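Local atomic coordinates of Serine/threonine-protein kinase/endoribonuclease IRE1 (Saccharomyces cerevisiae, PDB entry 2BE1), a protein that senses unfolded proteins in the endoplasmic reticulum through its lumenal domain, then auto-activates and splices HAC1 precursor mRNA to switch on the unfolded protein response. Residues E19-H23 and S35-F41; F219-L225 and V237-G243; I61-G67 and N188-S192; I122-M128 and N166-K172. All coordinates share one frame; numbering follows the deposited sequence.

In the fold
All four contacts lie in the lumenal, sensing domain, a largely antiparallel beta structure. Contact 1 stands between two others. Its His23 packs on Phe241 and Pro242 of contact 2, the centres about 15 Å apart, and its Phe41, Leu22 and Ile36 meet Tyr124 and Ile126 of contact 4, about 13 Å away between centres. Contacts 3 and 4 reach the same sheet through adjacent strands, 190-195 and 167-179, and touch where Lys172 CE lies 3.3 Å from Ser192 OG, although their centres are about 22 Å apart. Contacts 2 and 4 remain about 13 Å apart at their nearest atoms. Of the four, contact 4 alone comes within reach of the second subunit.

Contact 1 of 4, residues E19-H23 and S35-F41; sequences EGGLH and SIEPENF
Glu19 meets Pro38 through its backbone: the carbonyl O lies 3.1 Å from Pro38 CB, while the carboxylate turns elsewhere, OE1 bonding to the hydroxyl of Ser286. Gly20 follows with a positive phi, where a CB would collide with the carbonyl oxygen of Glu19 and would also come close to the proline ring. Its own O points at the edge of the Phe41 ring, in the ring plane and 3.4 Å from CD1, so the carbonyl faces the electropositive C-H rim rather than the pi cloud. At Gly21 the chain passes with CA 3.5 Å from Ile36 O, and a side chain here would run into that oxygen; Gly21 N is held by Asp17 OD2. From Leu22 onward the two segments become the open end of the beta hairpin formed by strands 22-26 and 31-36. Leu22 and Ile36 are a hydrogen-bonded antiparallel pair with unequal bonds. Ile36 N donates to Leu22 O at 2.8 Å, whereas the return bond, Leu22 N to Ile36 O, is weak at 3.4 Å. Leu22 CB also touches Ile36 CD1, which an extended chi2 of 163° carries across, and Phe41 CE1, each at 4.0 Å. On the opposite face, His23 and Ser35 form a non-hydrogen-bonded pair whose side chains nevertheless bond, ND1 to OG at 2.6 Å, with the hydroxyl at the ring edge near its plane. A leucine in place of His23 would probably leave Ser35 OG and Asp17 OD1, the partner of NE2, without their mate. Phe241 meets the imidazole edge-to-face.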
# COMPACT_ATOMS: atom_id res chain seq x y z
N GLU A 19 -23.20 -0.74 -3.34
CA GLU A 19 -23.21 -1.53 -2.10
C GLU A 19 -22.15 -2.64 -2.03
O GLU A 19 -21.96 -3.27 -1.00
CB GLU A 19 -24.58 -2.06 -1.83
CG GLU A 19 -25.47 -0.91 -1.80
CD GLU A 19 -25.58 -0.30 -0.42
OE1 GLU A 19 -25.53 -1.11 0.53
OE2 GLU A 19 -25.77 0.94 -0.29
N GLY A 20 -21.45 -2.86 -3.13
CA GLY A 20 -20.36 -3.81 -3.11
C GLY A 20 -20.73 -5.21 -3.57
O GLY A 20 -19.99 -6.17 -3.35
N GLY A 21 -21.88 -5.35 -4.19
CA GLY A 21 -22.17 -6.58 -4.87
C GLY A 21 -21.70 -6.64 -6.32
O GLY A 21 -21.31 -5.64 -6.98
N LEU A 22 -21.78 -7.85 -6.83
CA LEU A 22 -21.28 -8.15 -8.12
C LEU A 22 -22.37 -8.85 -8.87
O LEU A 22 -23.08 -9.70 -8.34
CB LEU A 22 -20.10 -9.08 -7.97
CG LEU A 22 -19.03 -8.97 -9.05
CD1 LEU A 22 -18.71 -7.54 -9.38
CD2 LEU A 22 -17.78 -9.67 -8.56
N HIS A 23 -22.54 -8.47 -10.12
CA HIS A 23 -23.46 -9.20 -10.94
C HIS A 23 -22.86 -9.44 -12.33
O HIS A 23 -21.94 -8.73 -12.77
CB HIS A 23 -24.76 -8.45 -11.02
CG HIS A 23 -25.06 -7.64 -9.81
ND1 HIS A 23 -26.27 -7.67 -9.17
CD2 HIS A 23 -24.30 -6.75 -9.13
CE1 HIS A 23 -26.24 -6.85 -8.13
NE2 HIS A 23 -25.05 -6.28 -8.08
N SER A 35 -26.55 -12.41 -9.34
CA SER A 35 -25.94 -11.41 -8.44
C SER A 35 -25.38 -12.11 -7.23
O SER A 35 -25.87 -13.17 -6.84
CB SER A 35 -26.96 -10.40 -7.94
OG SER A 35 -27.70 -9.85 -8.99
N ILE A 36 -24.36 -11.51 -6.62
CA ILE A 36 -23.77 -12.00 -5.40
C ILE A 36 -23.97 -10.90 -4.41
O ILE A 36 -23.75 -9.74 -4.74
CB ILE A 36 -22.29 -12.13 -5.59
CG1 ILE A 36 -22.03 -13.11 -6.71
CG2 ILE A 36 -21.60 -12.58 -4.33
CD1 ILE A 36 -20.66 -12.98 -7.23
N GLU A 37 -24.38 -11.26 -3.19
CA GLU A 37 -24.58 -10.28 -2.12
C GLU A 37 -23.29 -9.69 -1.50
O GLU A 37 -22.23 -10.34 -1.50
CB GLU A 37 -25.49 -10.85 -1.08
CG GLU A 37 -26.91 -10.58 -1.43
CD GLU A 37 -27.86 -11.33 -0.52
OE1 GLU A 37 -27.47 -12.43 -0.03
OE2 GLU A 37 -29.00 -10.81 -0.31
N PRO A 38 -23.35 -8.45 -0.97
CA PRO A 38 -22.11 -7.84 -0.56
C PRO A 38 -21.53 -8.31 0.80
O PRO A 38 -20.37 -7.96 1.13
CB PRO A 38 -22.45 -6.35 -0.57
CG PRO A 38 -23.87 -6.28 -0.29
CD PRO A 38 -24.51 -7.56 -0.74
N GLU A 39 -22.32 -9.11 1.56
CA GLU A 39 -21.86 -9.85 2.77
C GLU A 39 -20.65 -10.62 2.39
O GLU A 39 -19.75 -10.76 3.18
CB GLU A 39 -22.88 -10.88 3.26
CG GLU A 39 -24.15 -10.28 3.85
CD GLU A 39 -24.72 -9.16 2.97
OE1 GLU A 39 -25.32 -9.49 1.91
OE2 GLU A 39 -24.55 -7.97 3.33
N ASN A 40 -20.67 -11.13 1.17
CA ASN A 40 -19.55 -11.88 0.63
C ASN A 40 -18.29 -11.09 0.42
O ASN A 40 -17.20 -11.66 0.45
CB ASN A 40 -19.95 -12.59 -0.64
CG ASN A 40 -20.95 -13.67 -0.36
OD1 ASN A 40 -21.87 -13.88 -1.13
ND2 ASN A 40 -20.79 -14.36 0.76
N PHE A 41 -18.40 -9.78 0.24
CA PHE A 41 -17.22 -8.97 0.04
C PHE A 41 -17.15 -7.91 1.12
O PHE A 41 -17.22 -8.22 2.29
CB PHE A 41 -17.23 -8.39 -1.39
CG PHE A 41 -17.51 -9.42 -2.46
CD1 PHE A 41 -18.53 -9.25 -3.36
CD2 PHE A 41 -16.78 -10.58 -2.54
CE1 PHE A 41 -18.79 -10.23 -4.35
CE2 PHE A 41 -17.05 -11.55 -3.51
CZ PHE A 41 -18.06 -11.37 -4.41

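Contact 2 of 4, residues F219-L225 and V237-G243; sequences FRDKSLL and VSPTFPG
Leu224 and Phe241 form the apolar centre, their side chains crossing at about a right angle so that the methyl CD2 of Leu224 lies against CE1 and CZ of the ring, obliquely to its plane. Further along the strands, Leu225 CD1 touches Val237 CG2 at 3.7 Å across an antiparallel non-hydrogen-bonded pair. The other methyl of Leu225, CD2, covers one face of the Phe219 ring, and Val237 CG1 stands at that ring's edge. Outward from this apolar patch, Ser238 grips Leu224 twice. Its backbone N donates to Leu224 O at 2.7 Å, and its OG receives Leu224 N at 2.6 Å in an almost straight bond (177°), the hydroxyl doing the work of a strand carbonyl. With chi1 at 76° the OG sits between backbone N and carbonyl carbon, from where it also donates to a lone pair of Pro239 O at 2.8 Å. Replacing Ser238 by an alanine would probably leave Leu224 N without its acceptor and Pro239 O without its donor, setting the chain at Ser238-Pro239 free to shift. At the polar edge Phe241 N donates to Lys222 O at 2.9 Å, and the aliphatic part of Lys222 runs beside the second segment, CB 3.7 Å from Thr240 CG2. Thr240 OG1 adds a weak bond to Asp221 O. Strand 223-227 is the middle one of a three-stranded antiparallel sheet, between 216-219 and 234-237; the loop beyond 237 leads on to strand 245-254, laying Phe241 on Ile32 of strand 31-36, while Leu224 packs on Val25 of strand 22-26.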
# COMPACT_ATOMS: atom_id res chain seq x y z
N PHE A 219 -27.13 4.20 -15.33
CA PHE A 219 -28.25 5.02 -15.70
C PHE A 219 -29.20 5.10 -14.52
O PHE A 219 -28.96 4.45 -13.50
CB PHE A 219 -29.02 4.34 -16.86
CG PHE A 219 -30.07 5.24 -17.51
CD1 PHE A 219 -29.77 6.59 -17.82
CD2 PHE A 219 -31.33 4.75 -17.80
CE1 PHE A 219 -30.72 7.44 -18.41
CE2 PHE A 219 -32.30 5.57 -18.40
CZ PHE A 219 -32.01 6.91 -18.71
N ARG A 220 -30.31 5.83 -14.69
CA ARG A 220 -31.17 6.26 -13.58
C ARG A 220 -31.81 5.07 -12.85
O ARG A 220 -31.98 3.99 -13.44
CB ARG A 220 -32.14 7.34 -14.06
CG ARG A 220 -33.52 7.29 -13.51
CD ARG A 220 -34.54 6.83 -14.57
NE ARG A 220 -34.76 7.86 -15.58
CZ ARG A 220 -35.43 7.68 -16.74
NH1 ARG A 220 -35.99 6.48 -17.04
NH2 ARG A 220 -35.57 8.70 -17.61
N ASP A 221 -32.05 5.24 -11.55
CA ASP A 221 -32.75 4.18 -10.83
C ASP A 221 -32.02 2.88 -10.77
O ASP A 221 -32.62 1.86 -11.10
CB ASP A 221 -34.14 3.93 -11.42
CG ASP A 221 -35.14 5.06 -11.07
OD1 ASP A 221 -34.82 5.84 -10.10
OD2 ASP A 221 -36.23 5.18 -11.77
N LYS A 222 -30.78 2.93 -10.30
CA LYS A 222 -29.92 1.74 -10.22
C LYS A 222 -30.11 0.85 -11.46
O LYS A 222 -30.56 -0.33 -11.34
CB LYS A 222 -30.18 0.89 -8.98
CG LYS A 222 -30.21 1.62 -7.67
CD LYS A 222 -31.68 1.98 -7.22
CE LYS A 222 -31.80 2.28 -5.70
NZ LYS A 222 -30.92 1.34 -4.94
N SER A 223 -29.81 1.40 -12.63
CA SER A 223 -29.93 0.60 -13.84
C SER A 223 -28.77 0.77 -14.81
O SER A 223 -27.95 1.69 -14.70
CB SER A 223 -31.16 1.00 -14.57
OG SER A 223 -30.99 2.31 -14.99
N LEU A 224 -28.70 -0.14 -15.76
CA LEU A 224 -27.77 -0.00 -16.87
C LEU A 224 -28.52 0.40 -18.13
O LEU A 224 -29.57 -0.17 -18.47
CB LEU A 224 -26.97 -1.30 -17.11
CG LEU A 224 -25.63 -1.51 -16.37
CD1 LEU A 224 -25.15 -0.35 -15.49
CD2 LEU A 224 -25.55 -2.83 -15.57
N LEU A 225 -27.99 1.39 -18.83
CA LEU A 225 -28.48 1.79 -20.12
C LEU A 225 -27.39 1.53 -21.16
O LEU A 225 -26.28 2.00 -20.99
CB LEU A 225 -28.86 3.26 -20.08
CG LEU A 225 -28.95 3.94 -21.44
CD1 LEU A 225 -30.19 3.45 -22.13
CD2 LEU A 225 -29.06 5.44 -21.26
N VAL A 237 -32.45 -1.16 -21.61
CA VAL A 237 -32.26 -0.74 -20.21
C VAL A 237 -32.35 -1.97 -19.27
O VAL A 237 -33.21 -2.82 -19.40
CB VAL A 237 -33.25 0.39 -19.84
CG1 VAL A 237 -33.01 0.87 -18.45
CG2 VAL A 237 -33.08 1.52 -20.78
N SER A 238 -31.45 -2.08 -18.32
CA SER A 238 -31.42 -3.24 -17.45
C SER A 238 -32.49 -3.16 -16.37
O SER A 238 -33.04 -2.07 -16.13
CB SER A 238 -30.11 -3.23 -16.73
OG SER A 238 -30.19 -2.22 -15.71
N PRO A 239 -32.72 -4.26 -15.63
CA PRO A 239 -33.60 -4.17 -14.49
C PRO A 239 -32.89 -3.47 -13.32
O PRO A 239 -31.77 -2.96 -13.52
CB PRO A 239 -33.92 -5.64 -14.17
CG PRO A 239 -33.04 -6.46 -14.94
CD PRO A 239 -32.13 -5.60 -15.76
N THR A 240 -33.49 -3.44 -12.13
CA THR A 240 -32.83 -2.73 -11.06
C THR A 240 -31.78 -3.51 -10.32
O THR A 240 -31.94 -4.73 -10.08
CB THR A 240 -33.75 -2.19 -10.07
OG1 THR A 240 -34.30 -1.05 -10.65
CG2 THR A 240 -32.95 -1.63 -8.90
N PHE A 241 -30.72 -2.82 -9.94
CA PHE A 241 -29.73 -3.47 -9.12
C PHE A 241 -29.90 -2.95 -7.69
O PHE A 241 -30.42 -1.79 -7.48
CB PHE A 241 -28.36 -3.15 -9.65
CG PHE A 241 -28.10 -3.69 -11.01
CD1 PHE A 241 -28.35 -2.91 -12.15
CD2 PHE A 241 -27.53 -4.97 -11.16
CE1 PHE A 241 -28.04 -3.40 -13.41
CE2 PHE A 241 -27.21 -5.49 -12.42
CZ PHE A 241 -27.46 -4.71 -13.56
N PRO A 242 -29.50 -3.79 -6.70
CA PRO A 242 -29.56 -3.41 -5.30
C PRO A 242 -28.88 -2.07 -4.97
O PRO A 242 -29.10 -1.55 -3.91
CB PRO A 242 -28.85 -4.56 -4.61
CG PRO A 242 -28.12 -5.21 -5.70
CD PRO A 242 -29.02 -5.16 -6.83
N GLY A 243 -28.09 -1.53 -5.87
CA GLY A 243 -27.50 -0.23 -5.62
C GLY A 243 -27.02 0.36 -6.93
O GLY A 243 -26.95 -0.38 -7.99

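Contact 3 of 4, residues I61-G67 and N188-S192; sequences IEPFGDG and NVTYS
Two torsions bring Ile61 and Tyr191 to their partners. In Tyr191 the ring carbon CG is swung away from the backbone N (chi1 154°), which sends the phenol off the strand into the bend of residues 61-67; in Ile61 a chi1 of 71° places CG1 between the backbone N and the carbonyl carbon, and CD1 reaches toward Val189 and the start of the same strand. The setting is a loop, linking strands 57-61 and 68-73, that wraps round an aromatic side chain from strand 190-195 of the six-stranded antiparallel sheet. The bend itself begins with an inverse gamma turn centred on Pro63, and positive phi at Gly65 and Gly67, which favours glycine at both, carries the chain round the ring. The phenol oxygen ends beside the peptides of Phe64 and Gly65, with Gly65 O at the ring edge and in its plane; the modelled separation is too short to be trusted as a bond. Outside the bend, Asp66 is tied to Arg86 by a salt bridge, and Ile85 of helix 85-89 touches Ile61, Val189 and Tyr191 alike. Tip to tip, Ile61 CD1 meets Val189 CG2 at 4.1 Å, and that CD1 lies 4.3 Å from Tyr191 CB. On the Pro63 side, Tyr191 CE1 rests 3.8 Å from Pro63 CA.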
# COMPACT_ATOMS: atom_id res chain seq x y z
N ILE A 61 -16.80 10.62 -0.69
CA ILE A 61 -15.88 10.15 -1.79
C ILE A 61 -16.56 9.57 -3.02
O ILE A 61 -17.68 9.01 -2.98
CB ILE A 61 -14.91 9.14 -1.31
CG1 ILE A 61 -15.66 7.87 -1.02
CG2 ILE A 61 -14.20 9.65 -0.01
CD1 ILE A 61 -15.07 7.19 0.16
N GLU A 62 -15.91 9.75 -4.15
CA GLU A 62 -16.48 9.17 -5.35
C GLU A 62 -15.92 7.75 -5.39
O GLU A 62 -14.69 7.55 -5.38
CB GLU A 62 -16.13 9.94 -6.61
CG GLU A 62 -16.51 9.20 -7.86
CD GLU A 62 -16.16 9.98 -9.11
OE1 GLU A 62 -16.98 10.09 -10.07
OE2 GLU A 62 -15.05 10.52 -9.11
N PRO A 63 -16.81 6.74 -5.38
CA PRO A 63 -16.34 5.38 -5.28
C PRO A 63 -15.89 4.99 -6.64
O PRO A 63 -16.64 4.34 -7.37
CB PRO A 63 -17.60 4.60 -4.95
CG PRO A 63 -18.64 5.32 -5.59
CD PRO A 63 -18.27 6.80 -5.49
N PHE A 64 -14.73 5.42 -7.06
CA PHE A 64 -14.39 5.10 -8.41
C PHE A 64 -12.96 5.47 -8.64
O PHE A 64 -12.48 6.47 -8.11
CB PHE A 64 -15.31 5.78 -9.42
CG PHE A 64 -14.82 5.66 -10.79
CD1 PHE A 64 -15.13 4.56 -11.55
CD2 PHE A 64 -13.95 6.62 -11.33
CE1 PHE A 64 -14.61 4.44 -12.88
CE2 PHE A 64 -13.44 6.50 -12.67
CZ PHE A 64 -13.77 5.42 -13.43
N GLY A 65 -12.26 4.66 -9.39
CA GLY A 65 -10.88 4.90 -9.57
C GLY A 65 -10.12 5.02 -8.27
O GLY A 65 -10.28 4.18 -7.36
N ASP A 66 -9.29 6.06 -8.21
CA ASP A 66 -8.47 6.37 -7.06
C ASP A 66 -9.29 6.65 -5.84
O ASP A 66 -8.75 6.84 -4.77
CB ASP A 66 -7.66 7.60 -7.36
CG ASP A 66 -6.34 7.27 -8.06
OD1 ASP A 66 -5.99 6.07 -8.25
OD2 ASP A 66 -5.60 8.22 -8.43
N GLY A 67 -10.61 6.67 -6.02
CA GLY A 67 -11.54 7.14 -5.01
C GLY A 67 -11.35 8.62 -4.66
O GLY A 67 -10.73 8.97 -3.62
N ASN A 188 -12.34 8.38 9.70
CA ASN A 188 -11.98 7.00 9.39
C ASN A 188 -12.61 6.32 8.20
O ASN A 188 -13.32 5.36 8.37
CB ASN A 188 -12.26 6.11 10.56
CG ASN A 188 -11.36 4.95 10.56
OD1 ASN A 188 -10.96 4.48 11.62
ND2 ASN A 188 -10.97 4.47 9.33
N VAL A 189 -12.29 6.81 7.02
CA VAL A 189 -12.83 6.23 5.79
C VAL A 189 -12.19 4.89 5.41
O VAL A 189 -11.04 4.66 5.74
CB VAL A 189 -12.83 7.22 4.58
CG1 VAL A 189 -11.94 8.43 4.83
CG2 VAL A 189 -12.54 6.48 3.25
N THR A 190 -12.96 4.00 4.77
CA THR A 190 -12.42 2.79 4.12
C THR A 190 -13.08 2.73 2.70
O THR A 190 -14.24 3.04 2.57
CB THR A 190 -12.63 1.48 5.00
OG1 THR A 190 -13.77 0.76 4.55
CG2 THR A 190 -12.86 1.78 6.47
N TYR A 191 -12.32 2.43 1.65
CA TYR A 191 -12.81 2.54 0.28
C TYR A 191 -12.25 1.38 -0.56
O TYR A 191 -11.04 1.20 -0.69
CB TYR A 191 -12.38 3.86 -0.34
CG TYR A 191 -12.28 3.85 -1.84
CD1 TYR A 191 -13.33 3.45 -2.60
CD2 TYR A 191 -11.11 4.26 -2.52
CE1 TYR A 191 -13.26 3.45 -4.02
CE2 TYR A 191 -11.00 4.27 -3.92
CZ TYR A 191 -12.09 3.86 -4.67
OH TYR A 191 -12.09 3.83 -6.07
N SER A 192 -13.10 0.56 -1.13
CA SER A 192 -12.61 -0.60 -1.80
C SER A 192 -12.99 -0.44 -3.27
O SER A 192 -13.60 0.55 -3.60
CB SER A 192 -13.21 -1.85 -1.11
OG SER A 192 -14.62 -2.09 -1.36

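Contact 4 of 4, residues I122-M128 and N166-K172; sequences IMYTINM and NMIVIGK
From Ile122 with Lys172 to Asn127 with Met167, two strands run antiparallel with axes 4.7 Å apart at 156°, short of exactly antiparallel because of the usual sheet twist. Tyr124 with Ile170 and Ile126 with Ile168 each exchange two backbone bonds, Ile170 N to Tyr124 O being 2.8 Å. At the ends the pairing slackens: Ile122 N still donates to Lys172 O, but the return bond from Lys172 N is weak, as is Met128 N to Asn166 O. One face carries Tyr124, Ile126, Ile168 and Ile170. Here Ile126 CD1 lies obliquely against Ile170 CG2 at 4.2 Å, and the carbonyl O of Ile170 stands at the edge of the Tyr124 ring, near its plane. Beyond the last rung, Met128 crosses Ile168 at about a right angle, CG to CB 3.9 Å. The other face brings Thr125 CG2 to 3.6 Å from Val169 CB; a chi1 of 61° puts CG2 opposite the carbonyl carbon and leaves OG1 to bond Ser135 OG on the neighbouring strand. Asn127 and Asn166 hold their amide planes 80° apart, and Asn127 OD1 takes Asn130 N instead. Lys172 leads away to a cation-pi contact with Trp194. On the Thr125 face Met123 and Val169 pack on Pro93 and His95 of the second subunit. This is classical antiparallel pairing within the six-stranded sheet of the lumenal domain, with one face packed inside the chain and the other in part against the second subunit.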
# COMPACT_ATOMS: atom_id res chain seq x y z
N ILE A 122 -6.81 -8.29 -2.90
CA ILE A 122 -7.51 -9.60 -2.94
C ILE A 122 -7.82 -10.15 -4.37
O ILE A 122 -8.06 -9.40 -5.31
CB ILE A 122 -8.82 -9.54 -2.17
CG1 ILE A 122 -8.61 -9.78 -0.70
CG2 ILE A 122 -9.72 -10.67 -2.56
CD1 ILE A 122 -9.95 -10.12 0.03
N MET A 123 -7.86 -11.47 -4.54
CA MET A 123 -8.31 -12.04 -5.80
C MET A 123 -9.38 -13.10 -5.56
O MET A 123 -9.25 -13.90 -4.65
CB MET A 123 -7.14 -12.67 -6.52
CG MET A 123 -7.31 -12.72 -8.01
SD MET A 123 -6.13 -11.60 -8.79
CE MET A 123 -6.93 -11.32 -10.33
N TYR A 124 -10.44 -13.09 -6.37
CA TYR A 124 -11.49 -14.11 -6.28
C TYR A 124 -11.57 -14.77 -7.62
O TYR A 124 -11.40 -14.11 -8.65
CB TYR A 124 -12.85 -13.49 -6.06
CG TYR A 124 -13.02 -12.78 -4.76
CD1 TYR A 124 -12.80 -11.40 -4.67
CD2 TYR A 124 -13.44 -13.46 -3.61
CE1 TYR A 124 -12.94 -10.73 -3.48
CE2 TYR A 124 -13.61 -12.80 -2.41
CZ TYR A 124 -13.36 -11.42 -2.35
OH TYR A 124 -13.50 -10.71 -1.15
N THR A 125 -11.85 -16.07 -7.61
CA THR A 125 -12.26 -16.75 -8.85
C THR A 125 -13.70 -17.21 -8.66
O THR A 125 -14.05 -17.83 -7.66
CB THR A 125 -11.39 -17.94 -9.22
OG1 THR A 125 -11.48 -18.90 -8.17
CG2 THR A 125 -9.95 -17.53 -9.39
N ILE A 126 -14.53 -16.87 -9.64
CA ILE A 126 -15.94 -16.99 -9.51
C ILE A 126 -16.35 -17.71 -10.75
O ILE A 126 -15.78 -17.46 -11.81
CB ILE A 126 -16.55 -15.60 -9.47
CG1 ILE A 126 -16.05 -14.85 -8.25
CG2 ILE A 126 -18.06 -15.68 -9.40
CD1 ILE A 126 -16.60 -13.48 -8.10
N ASN A 127 -17.33 -18.59 -10.62
CA ASN A 127 -17.85 -19.30 -11.77
C ASN A 127 -18.79 -18.43 -12.52
O ASN A 127 -19.80 -18.06 -11.96
CB ASN A 127 -18.65 -20.49 -11.33
CG ASN A 127 -19.33 -21.15 -12.49
OD1 ASN A 127 -20.52 -20.96 -12.69
ND2 ASN A 127 -18.57 -21.85 -13.30
N MET A 128 -18.50 -18.13 -13.79
CA MET A 128 -19.38 -17.18 -14.50
C MET A 128 -20.79 -17.69 -14.67
O MET A 128 -21.73 -17.03 -14.25
CB MET A 128 -18.90 -16.87 -15.88
CG MET A 128 -17.61 -16.22 -15.93
SD MET A 128 -17.39 -15.98 -17.70
CE MET A 128 -17.78 -17.57 -18.46
N ASN A 166 -15.23 -22.56 -17.19
CA ASN A 166 -15.66 -21.25 -17.64
C ASN A 166 -15.84 -20.43 -16.36
O ASN A 166 -16.95 -20.20 -15.85
CB ASN A 166 -16.95 -21.37 -18.45
CG ASN A 166 -17.98 -22.25 -17.76
OD1 ASN A 166 -17.65 -23.03 -16.85
ND2 ASN A 166 -19.25 -22.11 -18.16
N MET A 167 -14.71 -20.03 -15.80
CA MET A 167 -14.72 -19.07 -14.71
C MET A 167 -13.75 -17.95 -14.96
O MET A 167 -12.95 -17.95 -15.88
CB MET A 167 -14.38 -19.72 -13.40
CG MET A 167 -14.55 -21.18 -13.37
SD MET A 167 -13.10 -21.51 -12.40
CE MET A 167 -11.73 -21.14 -13.55
N ILE A 168 -13.84 -16.99 -14.09
CA ILE A 168 -13.24 -15.72 -14.31
C ILE A 168 -12.57 -15.36 -13.02
O ILE A 168 -13.11 -15.68 -11.94
CB ILE A 168 -14.33 -14.69 -14.59
CG1 ILE A 168 -13.71 -13.41 -15.10
CG2 ILE A 168 -15.24 -14.42 -13.33
CD1 ILE A 168 -14.73 -12.45 -15.69
N VAL A 169 -11.40 -14.71 -13.10
CA VAL A 169 -10.74 -14.28 -11.86
C VAL A 169 -10.69 -12.76 -11.80
O VAL A 169 -10.30 -12.14 -12.77
CB VAL A 169 -9.32 -14.86 -11.69
CG1 VAL A 169 -8.44 -14.55 -12.93
CG2 VAL A 169 -8.68 -14.27 -10.45
N ILE A 170 -11.06 -12.18 -10.67
CA ILE A 170 -11.25 -10.74 -10.57
C ILE A 170 -10.56 -10.24 -9.31
O ILE A 170 -10.76 -10.81 -8.24
CB ILE A 170 -12.74 -10.36 -10.53
CG1 ILE A 170 -12.87 -8.86 -10.35
CG2 ILE A 170 -13.43 -11.04 -9.37
CD1 ILE A 170 -14.23 -8.36 -10.54
N GLY A 171 -9.76 -9.19 -9.44
CA GLY A 171 -9.13 -8.57 -8.28
C GLY A 171 -9.95 -7.42 -7.67
O GLY A 171 -10.95 -6.93 -8.24
N LYS A 172 -9.50 -6.97 -6.50
CA LYS A 172 -10.18 -5.94 -5.76
C LYS A 172 -9.22 -5.38 -4.74
O LYS A 172 -8.82 -6.09 -3.84
CB LYS A 172 -11.33 -6.56 -5.00
CG LYS A 172 -12.35 -5.55 -4.56
CD LYS A 172 -12.75 -5.80 -3.12
CE LYS A 172 -13.97 -4.99 -2.77
NZ LYS A 172 -15.05 -5.37 -3.68